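Local coordinates for protein putative cyclohexadienyl dehydrogenase and ADH prephenate dehydrogenase (Rhizobium meliloti, PDB 4WJI) that binds NADP and tyrosine and probably catalyses the NAD(P)-dependent oxidative decarboxylation of prephenate to 4-hydroxyphenylpyruvate in tyrosine biosynthesis, at residues P123-T127 with G138-G142; I19-I23 with F164-L168; V62-V68 with I84-K89. All coordinates share one frame; numbering follows the deposited sequence.

Contact 1 of 3, residues P123-T127 with G138-G142. With TYR (tyrosine), chain C; NAP (NADP nicotinamide-adenine-dinucleotide phosphate), chain B.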
loop_
_atom_site.group_PDB
_atom_site.type_symbol
_atom_site.label_atom_id
_atom_site.label_comp_id
_atom_site.label_asym_id
_atom_site.label_seq_id
_atom_site.Cartn_x
_atom_site.Cartn_y
_atom_site.Cartn_z
ATOM N N PRO A 123 -15.112 13.875 -0.697
ATOM C CA PRO A 123 -14.362 13.585 0.521
ATOM C C PRO A 123 -13.148 12.675 0.198
ATOM O O PRO A 123 -13.296 11.623 -0.421
ATOM C CB PRO A 123 -15.386 12.872 1.415
ATOM C CG PRO A 123 -16.279 12.159 0.413
ATOM C CD PRO A 123 -16.353 13.083 -0.765
ATOM N N ILE A 124 -11.973 13.085 0.695
ATOM C CA ILE A 124 -10.701 12.385 0.423
ATOM C C ILE A 124 -10.513 11.367 1.525
ATOM O O ILE A 124 -9.640 11.491 2.372
ATOM C CB ILE A 124 -9.555 13.372 0.253
ATOM C CG1 ILE A 124 -9.932 14.510 -0.693
ATOM C CG2 ILE A 124 -8.317 12.649 -0.203
ATOM C CD1 ILE A 124 -10.381 14.107 -2.097
ATOM N N ALA A 125 -11.371 10.342 1.518
ATOM C CA ALA A 125 -11.449 9.403 2.630
ATOM C C ALA A 125 -12.184 8.168 2.132
ATOM O O ALA A 125 -13.205 8.270 1.470
ATOM C CB ALA A 125 -12.264 9.995 3.789
ATOM N N GLY A 126 -11.712 6.985 2.501
ATOM C CA GLY A 126 -12.430 5.761 2.177
ATOM C C GLY A 126 -11.682 4.526 2.607
ATOM O O GLY A 126 -10.693 4.605 3.278
ATOM N N THR A 127 -12.272 3.378 2.285
ATOM C CA THR A 127 -11.670 2.081 2.535
ATOM C C THR A 127 -11.866 1.280 1.247
ATOM O O THR A 127 -12.447 1.788 0.277
ATOM C CB THR A 127 -12.320 1.318 3.691
ATOM O OG1 THR A 127 -13.611 0.823 3.296
ATOM C CG2 THR A 127 -12.413 2.135 4.980
ATOM N N GLY A 138 -17.071 8.445 11.742
ATOM C CA GLY A 138 -15.706 8.908 11.935
ATOM C C GLY A 138 -14.807 8.725 10.724
ATOM O O GLY A 138 -13.642 9.066 10.801
ATOM N N LEU A 139 -15.363 8.276 9.586
ATOM C CA LEU A 139 -14.529 8.090 8.378
ATOM C C LEU A 139 -13.851 9.374 7.918
ATOM O O LEU A 139 -12.761 9.334 7.354
ATOM C CB LEU A 139 -15.369 7.490 7.252
ATOM C CG LEU A 139 -14.701 7.321 5.884
ATOM C CD1 LEU A 139 -13.557 6.348 5.906
ATOM C CD2 LEU A 139 -15.716 6.871 4.835
ATOM N N PHE A 140 -14.518 10.509 8.120
ATOM C CA PHE A 140 -14.058 11.780 7.590
ATOM C C PHE A 140 -13.208 12.585 8.550
ATOM O O PHE A 140 -12.745 13.657 8.194
ATOM C CB PHE A 140 -15.266 12.569 7.077
ATOM C CG PHE A 140 -16.137 11.745 6.195
ATOM C CD1 PHE A 140 -15.711 11.399 4.915
ATOM C CD2 PHE A 140 -17.376 11.316 6.604
ATOM C CE1 PHE A 140 -16.518 10.601 4.090
ATOM C CE2 PHE A 140 -18.161 10.506 5.803
ATOM C CZ PHE A 140 -17.757 10.179 4.549
ATOM N N ARG A 141 -13.008 12.084 9.772
ATOM C CA ARG A 141 -12.283 12.858 10.810
ATOM C C ARG A 141 -10.828 12.979 10.409
ATOM O O ARG A 141 -10.165 11.978 10.158
ATOM C CB ARG A 141 -12.385 12.118 12.144
ATOM C CG ARG A 141 -13.762 12.109 12.769
ATOM C CD ARG A 141 -13.822 11.424 14.158
ATOM N N GLY A 142 -10.308 14.192 10.405
ATOM C CA GLY A 142 -8.938 14.458 10.062
ATOM C C GLY A 142 -8.574 14.302 8.605
ATOM O O GLY A 142 -7.373 14.263 8.272
HETATM N N TYR C . -10.756 3.790 -1.108
HETATM C CA TYR C . -9.382 4.340 -0.959
HETATM C C TYR C . -8.638 3.560 0.091
HETATM O O TYR C . -9.215 2.610 0.613
HETATM C CB TYR C . -9.419 5.831 -0.599
HETATM C CG TYR C . -10.138 6.720 -1.606
HETATM C CD1 TYR C . -10.413 6.309 -2.911
HETATM C CD2 TYR C . -10.550 7.972 -1.231
HETATM C CE1 TYR C . -11.075 7.135 -3.802
HETATM C CE2 TYR C . -11.178 8.828 -2.102
HETATM C CZ TYR C . -11.467 8.420 -3.378
HETATM O OH TYR C . -12.153 9.232 -4.243
HETATM O OXT TYR C . -7.473 3.917 0.385
HETATM P PA NAP B . -20.744 1.678 -2.886
HETATM O O1A NAP B . -20.433 1.343 -1.478
HETATM O O2A NAP B . -20.612 0.669 -3.976
HETATM O O5B NAP B . -22.255 2.218 -2.934
HETATM C C5B NAP B . -22.900 2.425 -4.185
HETATM C C4B NAP B . -24.278 3.064 -4.025
HETATM O O4B NAP B . -24.710 3.507 -5.306
HETATM C C3B NAP B . -25.337 2.076 -3.570
HETATM O O3B NAP B . -26.401 2.742 -2.909
HETATM C C2B NAP B . -25.888 1.549 -4.869
HETATM O O2B NAP B . -27.220 1.134 -4.750
HETATM C C1B NAP B . -25.850 2.781 -5.731
HETATM N N9A NAP B . -25.797 2.584 -7.206
HETATM C C8A NAP B . -24.954 1.834 -7.897
HETATM N N7A NAP B . -25.115 1.910 -9.194
HETATM C C5A NAP B . -26.155 2.774 -9.359
HETATM C C6A NAP B . -26.821 3.265 -10.501
HETATM N N6A NAP B . -26.454 2.883 -11.739
HETATM N N1A NAP B . -27.794 4.130 -10.306
HETATM C C2A NAP B . -28.121 4.491 -9.077
HETATM N N3A NAP B . -27.571 4.080 -7.950
HETATM C C4A NAP B . -26.586 3.209 -8.127
HETATM O O3 NAP B . -19.955 2.996 -3.340
HETATM P PN NAP B . -19.219 4.170 -2.544
HETATM O O1N NAP B . -17.905 3.658 -2.232
HETATM O O2N NAP B . -20.071 4.698 -1.480
HETATM O O5D NAP B . -19.012 5.264 -3.712
HETATM C C5D NAP B . -19.997 6.211 -4.043
HETATM C C4D NAP B . -19.316 7.424 -4.672
HETATM O O4D NAP B . -18.332 7.896 -3.774
HETATM C C3D NAP B . -18.588 7.117 -5.945
HETATM O O3D NAP B . -18.789 8.167 -6.877
HETATM C C2D NAP B . -17.135 7.025 -5.546
HETATM O O2D NAP B . -16.311 7.383 -6.626
HETATM C C1D NAP B . -17.109 8.084 -4.444
HETATM N N1N NAP B . -16.094 7.890 -3.397
HETATM C C2N NAP B . -15.740 6.664 -3.005
HETATM C C3N NAP B . -14.790 6.479 -2.029
HETATM C C7N NAP B . -14.322 5.120 -1.560
HETATM O O7N NAP B . -13.279 5.038 -0.971
HETATM N N7N NAP B . -15.090 4.085 -1.820
HETATM C C4N NAP B . -14.227 7.590 -1.460
HETATM C C5N NAP B . -14.634 8.834 -1.867
HETATM C C6N NAP B . -15.555 8.981 -2.868
HETATM P P2B NAP B . -27.621 -0.424 -4.736
HETATM O O1X NAP B . -26.680 -1.098 -3.795
HETATM O O2X NAP B . -29.040 -0.406 -4.244
HETATM O O3X NAP B . -27.479 -0.994 -6.134
#

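Contact 2 of 3, residues I19-I23 with F164-L168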
loop_
_atom_site.group_PDB
_atom_site.type_symbol
_atom_site.label_atom_id
_atom_site.label_comp_id
_atom_site.label_asym_id
_atom_site.label_seq_id
_atom_site.Cartn_x
_atom_site.Cartn_y
_atom_site.Cartn_z
ATOM N N ILE A 19 -21.784 8.904 5.872
ATOM C CA ILE A 19 -22.413 10.230 6.064
ATOM C C ILE A 19 -23.675 10.077 6.921
ATOM O O ILE A 19 -23.876 10.816 7.881
ATOM C CB ILE A 19 -22.715 10.886 4.716
ATOM C CG1 ILE A 19 -21.398 11.208 3.984
ATOM C CG2 ILE A 19 -23.581 12.092 4.897
ATOM C CD1 ILE A 19 -21.583 11.702 2.581
ATOM N N ALA A 20 -24.493 9.084 6.621
ATOM C CA ALA A 20 -25.689 8.860 7.431
ATOM C C ALA A 20 -25.375 8.661 8.925
ATOM O O ALA A 20 -26.019 9.246 9.780
ATOM C CB ALA A 20 -26.494 7.682 6.905
ATOM N N ARG A 21 -24.349 7.859 9.215
ATOM C CA ARG A 21 -23.995 7.576 10.596
ATOM C C ARG A 21 -23.474 8.838 11.282
ATOM O O ARG A 21 -23.803 9.066 12.454
ATOM C CB ARG A 21 -22.981 6.428 10.661
ATOM C CG ARG A 21 -23.580 5.055 10.376
ATOM C CD ARG A 21 -22.514 3.995 10.374
ATOM N NE ARG A 21 -22.975 2.613 10.143
ATOM C CZ ARG A 21 -23.059 2.014 8.960
ATOM N NH1 ARG A 21 -22.889 2.702 7.840
ATOM N NH2 ARG A 21 -23.352 0.723 8.869
ATOM N N ASP A 22 -22.692 9.641 10.583
ATOM C CA ASP A 22 -22.200 10.890 11.161
ATOM C C ASP A 22 -23.326 11.907 11.422
ATOM O O ASP A 22 -23.309 12.612 12.455
ATOM C CB ASP A 22 -21.159 11.550 10.266
ATOM C CG ASP A 22 -19.852 10.872 10.297
ATOM O OD1 ASP A 22 -19.520 10.183 11.313
ATOM O OD2 ASP A 22 -19.101 11.077 9.292
ATOM N N ILE A 23 -24.272 12.012 10.489
ATOM C CA ILE A 23 -25.415 12.881 10.687
ATOM C C ILE A 23 -26.161 12.472 11.934
ATOM O O ILE A 23 -26.531 13.340 12.738
ATOM C CB ILE A 23 -26.368 12.869 9.445
ATOM C CG1 ILE A 23 -25.728 13.521 8.221
ATOM C CG2 ILE A 23 -27.695 13.531 9.784
ATOM C CD1 ILE A 23 -26.474 13.166 6.932
ATOM N N PHE A 164 -20.894 21.853 6.958
ATOM C CA PHE A 164 -21.332 20.464 7.092
ATOM C C PHE A 164 -20.126 19.493 7.143
ATOM O O PHE A 164 -19.953 18.697 8.083
ATOM C CB PHE A 164 -22.257 20.132 5.939
ATOM C CG PHE A 164 -22.761 18.682 5.945
ATOM C CD1 PHE A 164 -23.758 18.281 6.823
ATOM C CD2 PHE A 164 -22.195 17.750 5.126
ATOM C CE1 PHE A 164 -24.267 16.981 6.822
ATOM C CE2 PHE A 164 -22.661 16.422 5.148
ATOM C CZ PHE A 164 -23.698 16.051 5.986
ATOM N N TRP A 165 -19.219 19.673 6.189
ATOM C CA TRP A 165 -18.018 18.815 6.141
ATOM C C TRP A 165 -17.083 19.037 7.296
ATOM O O TRP A 165 -16.479 18.082 7.831
ATOM C CB TRP A 165 -17.315 18.902 4.807
ATOM C CG TRP A 165 -18.003 18.115 3.740
ATOM C CD1 TRP A 165 -18.698 18.587 2.684
ATOM C CD2 TRP A 165 -18.109 16.672 3.675
ATOM N NE1 TRP A 165 -19.255 17.518 1.966
ATOM C CE2 TRP A 165 -18.852 16.346 2.546
ATOM C CE3 TRP A 165 -17.570 15.623 4.447
ATOM C CZ2 TRP A 165 -19.155 14.991 2.213
ATOM C CZ3 TRP A 165 -17.842 14.331 4.088
ATOM C CH2 TRP A 165 -18.609 14.024 2.994
ATOM N N GLU A 166 -16.952 20.293 7.729
ATOM C CA GLU A 166 -16.168 20.576 8.917
ATOM C C GLU A 166 -16.743 19.894 10.142
ATOM O O GLU A 166 -15.998 19.391 10.995
ATOM C CB GLU A 166 -15.984 22.100 9.110
ATOM C CG GLU A 166 -15.043 22.719 8.095
ATOM C CD GLU A 166 -14.940 24.243 8.179
ATOM O OE1 GLU A 166 -15.775 24.878 8.892
ATOM O OE2 GLU A 166 -14.057 24.823 7.489
ATOM N N THR A 167 -18.055 19.828 10.230
ATOM C CA THR A 167 -18.736 19.203 11.367
ATOM C C THR A 167 -18.525 17.700 11.368
ATOM O O THR A 167 -18.452 17.077 12.428
ATOM C CB THR A 167 -20.202 19.597 11.415
ATOM O OG1 THR A 167 -20.296 21.030 11.367
ATOM C CG2 THR A 167 -20.848 19.040 12.672
ATOM N N LEU A 168 -18.393 17.132 10.167
ATOM C CA LEU A 168 -18.032 15.704 10.033
ATOM C C LEU A 168 -16.551 15.434 10.321
ATOM O O LEU A 168 -16.134 14.267 10.357
ATOM C CB LEU A 168 -18.457 15.209 8.645
ATOM C CG LEU A 168 -19.817 14.576 8.479
ATOM C CD1 LEU A 168 -20.943 15.345 9.112
ATOM C CD2 LEU A 168 -20.161 14.249 7.029
HETATM O O HOH W 1 -16.553 11.486 10.060
#

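Contact 3 of 3, residues V62-V68 with I84-K89. With MG (magnesium ion), chain D.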
loop_
_atom_site.group_PDB
_atom_site.type_symbol
_atom_site.label_atom_id
_atom_site.label_comp_id
_atom_site.label_asym_id
_atom_site.label_seq_id
_atom_site.Cartn_x
_atom_site.Cartn_y
_atom_site.Cartn_z
ATOM N N VAL A 62 -36.324 13.353 -2.598
ATOM C CA VAL A 62 -35.884 14.733 -2.558
ATOM C C VAL A 62 -36.994 15.733 -2.266
ATOM O O VAL A 62 -36.711 16.905 -2.084
ATOM C CB VAL A 62 -35.101 15.166 -3.808
ATOM C CG1 VAL A 62 -33.955 14.215 -4.045
ATOM C CG2 VAL A 62 -35.990 15.222 -5.051
ATOM N N GLU A 63 -38.243 15.295 -2.217
ATOM C CA GLU A 63 -39.353 16.239 -2.026
ATOM C C GLU A 63 -39.210 16.966 -0.676
ATOM O O GLU A 63 -39.114 16.336 0.362
ATOM C CB GLU A 63 -40.670 15.511 -2.239
ATOM C CG GLU A 63 -40.821 15.139 -3.729
ATOM C CD GLU A 63 -42.092 14.401 -4.125
ATOM O OE1 GLU A 63 -42.931 14.052 -3.245
ATOM O OE2 GLU A 63 -42.239 14.162 -5.352
ATOM N N GLY A 64 -39.027 18.282 -0.716
ATOM C CA GLY A 64 -38.826 19.069 0.509
ATOM C C GLY A 64 -37.478 19.013 1.170
ATOM O O GLY A 64 -37.279 19.557 2.245
ATOM N N ALA A 65 -36.510 18.357 0.533
ATOM C CA ALA A 65 -35.174 18.220 1.117
ATOM C C ALA A 65 -34.334 19.488 0.962
ATOM O O ALA A 65 -34.290 20.095 -0.105
ATOM C CB ALA A 65 -34.441 17.030 0.523
ATOM N N ASP A 66 -33.686 19.876 2.039
ATOM C CA ASP A 66 -32.824 21.052 2.064
ATOM C C ASP A 66 -31.446 20.740 1.512
ATOM O O ASP A 66 -30.825 21.602 0.864
ATOM C CB ASP A 66 -32.685 21.569 3.507
ATOM C CG ASP A 66 -34.026 21.894 4.120
ATOM O OD1 ASP A 66 -34.662 22.913 3.693
ATOM O OD2 ASP A 66 -34.499 21.052 4.941
ATOM N N LEU A 67 -30.950 19.514 1.766
ATOM C CA LEU A 67 -29.650 19.051 1.256
ATOM C C LEU A 67 -29.891 17.656 0.645
ATOM O O LEU A 67 -30.555 16.811 1.258
ATOM C CB LEU A 67 -28.624 18.937 2.381
ATOM C CG LEU A 67 -27.257 18.399 1.944
ATOM C CD1 LEU A 67 -26.586 19.338 0.981
ATOM C CD2 LEU A 67 -26.423 18.185 3.186
ATOM N N VAL A 68 -29.384 17.457 -0.582
ATOM C CA VAL A 68 -29.437 16.184 -1.281
ATOM C C VAL A 68 -28.010 15.773 -1.571
ATOM O O VAL A 68 -27.249 16.542 -2.193
ATOM C CB VAL A 68 -30.189 16.326 -2.616
ATOM C CG1 VAL A 68 -30.204 15.023 -3.379
ATOM C CG2 VAL A 68 -31.601 16.824 -2.362
ATOM N N ILE A 84 -34.317 13.443 -10.389
ATOM C CA ILE A 84 -34.718 14.305 -9.243
ATOM C C ILE A 84 -35.073 15.751 -9.620
ATOM O O ILE A 84 -35.689 16.463 -8.860
ATOM C CB ILE A 84 -33.617 14.320 -8.141
ATOM C CG1 ILE A 84 -32.300 15.029 -8.593
ATOM C CG2 ILE A 84 -33.373 12.922 -7.627
ATOM C CD1 ILE A 84 -31.233 15.146 -7.520
ATOM N N ALA A 85 -34.683 16.179 -10.826
ATOM C CA ALA A 85 -34.691 17.595 -11.158
ATOM C C ALA A 85 -36.024 18.289 -10.873
ATOM O O ALA A 85 -36.045 19.378 -10.297
ATOM C CB ALA A 85 -34.324 17.781 -12.625
ATOM N N ALA A 86 -37.108 17.667 -11.340
ATOM C CA ALA A 86 -38.442 18.257 -11.259
ATOM C C ALA A 86 -39.045 18.277 -9.852
ATOM O O ALA A 86 -40.076 18.915 -9.630
ATOM C CB ALA A 86 -39.398 17.541 -12.205
ATOM N N HIS A 87 -38.401 17.564 -8.942
ATOM C CA HIS A 87 -38.896 17.333 -7.607
ATOM C C HIS A 87 -38.156 18.069 -6.515
ATOM O O HIS A 87 -38.591 18.074 -5.350
ATOM C CB HIS A 87 -38.801 15.847 -7.335
ATOM C CG HIS A 87 -39.630 15.034 -8.266
ATOM N ND1 HIS A 87 -40.901 14.626 -7.945
ATOM C CD2 HIS A 87 -39.388 14.587 -9.521
ATOM C CE1 HIS A 87 -41.412 13.953 -8.964
ATOM N NE2 HIS A 87 -40.514 13.918 -9.936
ATOM N N LEU A 88 -37.094 18.753 -6.882
ATOM C CA LEU A 88 -36.335 19.557 -5.931
ATOM C C LEU A 88 -37.061 20.843 -5.557
ATOM O O LEU A 88 -37.604 21.518 -6.435
ATOM C CB LEU A 88 -34.987 19.911 -6.539
ATOM C CG LEU A 88 -34.025 18.753 -6.793
ATOM C CD1 LEU A 88 -32.928 19.120 -7.796
ATOM C CD2 LEU A 88 -33.413 18.255 -5.484
ATOM N N LYS A 89 -37.019 21.214 -4.283
ATOM C CA LYS A 89 -37.664 22.472 -3.914
ATOM C C LYS A 89 -36.725 23.651 -4.220
ATOM O O LYS A 89 -35.517 23.487 -4.281
ATOM C CB LYS A 89 -38.090 22.521 -2.460
ATOM C CG LYS A 89 -36.968 22.580 -1.489
ATOM C CD LYS A 89 -37.458 22.943 -0.097
ATOM C CE LYS A 89 -36.341 22.913 0.909
ATOM N NZ LYS A 89 -36.824 23.146 2.317
HETATM MG MG MG D . -40.840 12.582 -11.960
HETATM O O HOH W 2 -35.427 19.357 -2.580
HETATM O O HOH W 3 -39.648 19.594 -3.234
HETATM O O HOH W 4 -41.019 10.711 -10.819
HETATM O O HOH W 5 -42.586 13.406 -11.966
HETATM O O HOH W 6 -39.768 14.199 -13.429
HETATM O O HOH W 7 -40.856 11.619 -13.707
HETATM O O HOH W 8 -38.565 12.038 -12.100
#

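Contact 1 of 3, residues P123-T127 with G138-G142
Leu139, Phe140 and Ala125 supply most of the surface buried here; no hydrogen bond joins the two segments, and most of the contact is carbon on carbon. CB of Ala125 touches Leu139 O at 3.7 Å and Phe140 CD1 at 3.9 Å. With CG of Leu139 opposite the backbone N (chi1 176°), its CD1 branch reaches the next residue, 3.9 Å from Gly126 N, while CG lies by Ala125 CB. The Phe140 ring meets Pro123 obliquely, CE1 standing 3.7 Å from Pro123 CB, and the two side chains run alongside each other in the same direction. A face of that ring is covered from within its own segment by Leu139 CB. A type I turn from Gly138 to Arg141 presents these two neighbouring side chains together. The other side of 123-127 serves the ligands: Thr127 O accepts a hydrogen bond from the tyrosine N at 3.0 Å, while Ala125 O lies 3.2 Å from nicotinamide C4N. Ser99, His122 and Arg226 also bond the tyrosine. Residues 138-142 therefore back the loop following strand 117-123, which forms a wall of the joint NADP and tyrosine pocket of this dehydrogenase.

Contact 2 of 3, residues I19-I23 with F164-L168
Asp22 and Leu168 flank a water that lies within hydrogen-bonding distance of both, 2.7 Å from Asp22 OD2 and 2.8 Å from Leu168 O. The other carboxylate oxygen, OD1, takes the N-H of Gly138, so both oxygens of this buried acidic group have polar partners. The contact belongs to the Rossmann-type nucleotide-binding domain: helix 14-26, which follows the glycine-rich turn after strand 4-10, packs against the end of helix 155-167. The aliphatic part of Asp22 also packs, CB lying 3.8 Å from Leu168 CG, and those two side chains cross at a slant. Isoleucines one helical turn apart then meet the aromatic residues at about right angles. In Phe164 a chi1 of 179° extends the ring away from its own backbone N toward helix 14-26. There it presents an edge, CZ, 3.9 Å from Ile23 CG1 and 4.1 Å from Ile19 CG2, both near the ring plane. Leu168 CD1, just past the helix end, lies over one face of that ring, offset toward its rim. Ile7 on strand 4-10 touches both Phe164 and Ile23, placing the pair against the sheet. Ile19 spans the two aromatics: its other branch ends in CD1, 3.8 Å from Trp165 CH2, approaching the indole obliquely.

Contact 3 of 3, residues V62-V68 with I84-K89
Val62 meets three residues of 84-89 in a beta-alpha-beta unit of the Rossmann-type domain, where the turn leading into strand 67-70 meets the exit of helix 77-84. The apolar layer is aliphatic carbon on carbon: Val62 CG1 lies 3.9 Å from Ile84 CG2, Val62 CG2 lies 3.7 Å from His87 CB, and Leu88 CD2 touches both Val62 CB and Val68 CG2. The metal-linked interaction follows at the surface. His87 ND1 donates to Glu63 OE2 (3.0 Å, N-H...O 151°), which accepts with its anti lone pair; carboxylate and ring are only 16° from coplanar, the oxygen lying somewhat out of the ring plane. This bond, with a magnesium ion 2.5 Å from NE2 at the other side of the ring, probably restrains the ring's rotation; five waters complete the metal's ligands. The salt bridge is the third kind: the extended Lys89 chain runs along the type II turn of 62-65 and ends at Asp66 OD1, with NZ 2.6 Å away and 41° above the carboxylate plane. Asp66 OD2 accepts from Thr6 N, tying the acid to strand 4-10. Finally, one water links the turn to 84-89, donating to Val62 O and Ala65 O and accepting from Lys89 N at 3.0 Å.

How the contacts relate
All three contacts lie in the nucleotide-binding domain, yet they differ in depth and chemistry. Contact 2 is wholly buried, joining two helices through aromatic and aliphatic side chains with one acid beside a water. Contact 1, nested in the chain loop that contact 2 closes, is partly buried and mostly apolar, and faces the ligands. These two touch: Phe140 CD1 lies 3.7 Å from Trp165 CZ3, and Pro123 CB lies 3.8 Å from Trp165 CH2. Contact 3, its centre about 26 Å from that of contact 1, touches neither, but it shares strand 4-10 as a neighbour with contact 2. Its apolar interior grades into charged, hydrated and metal-binding groups at the rim.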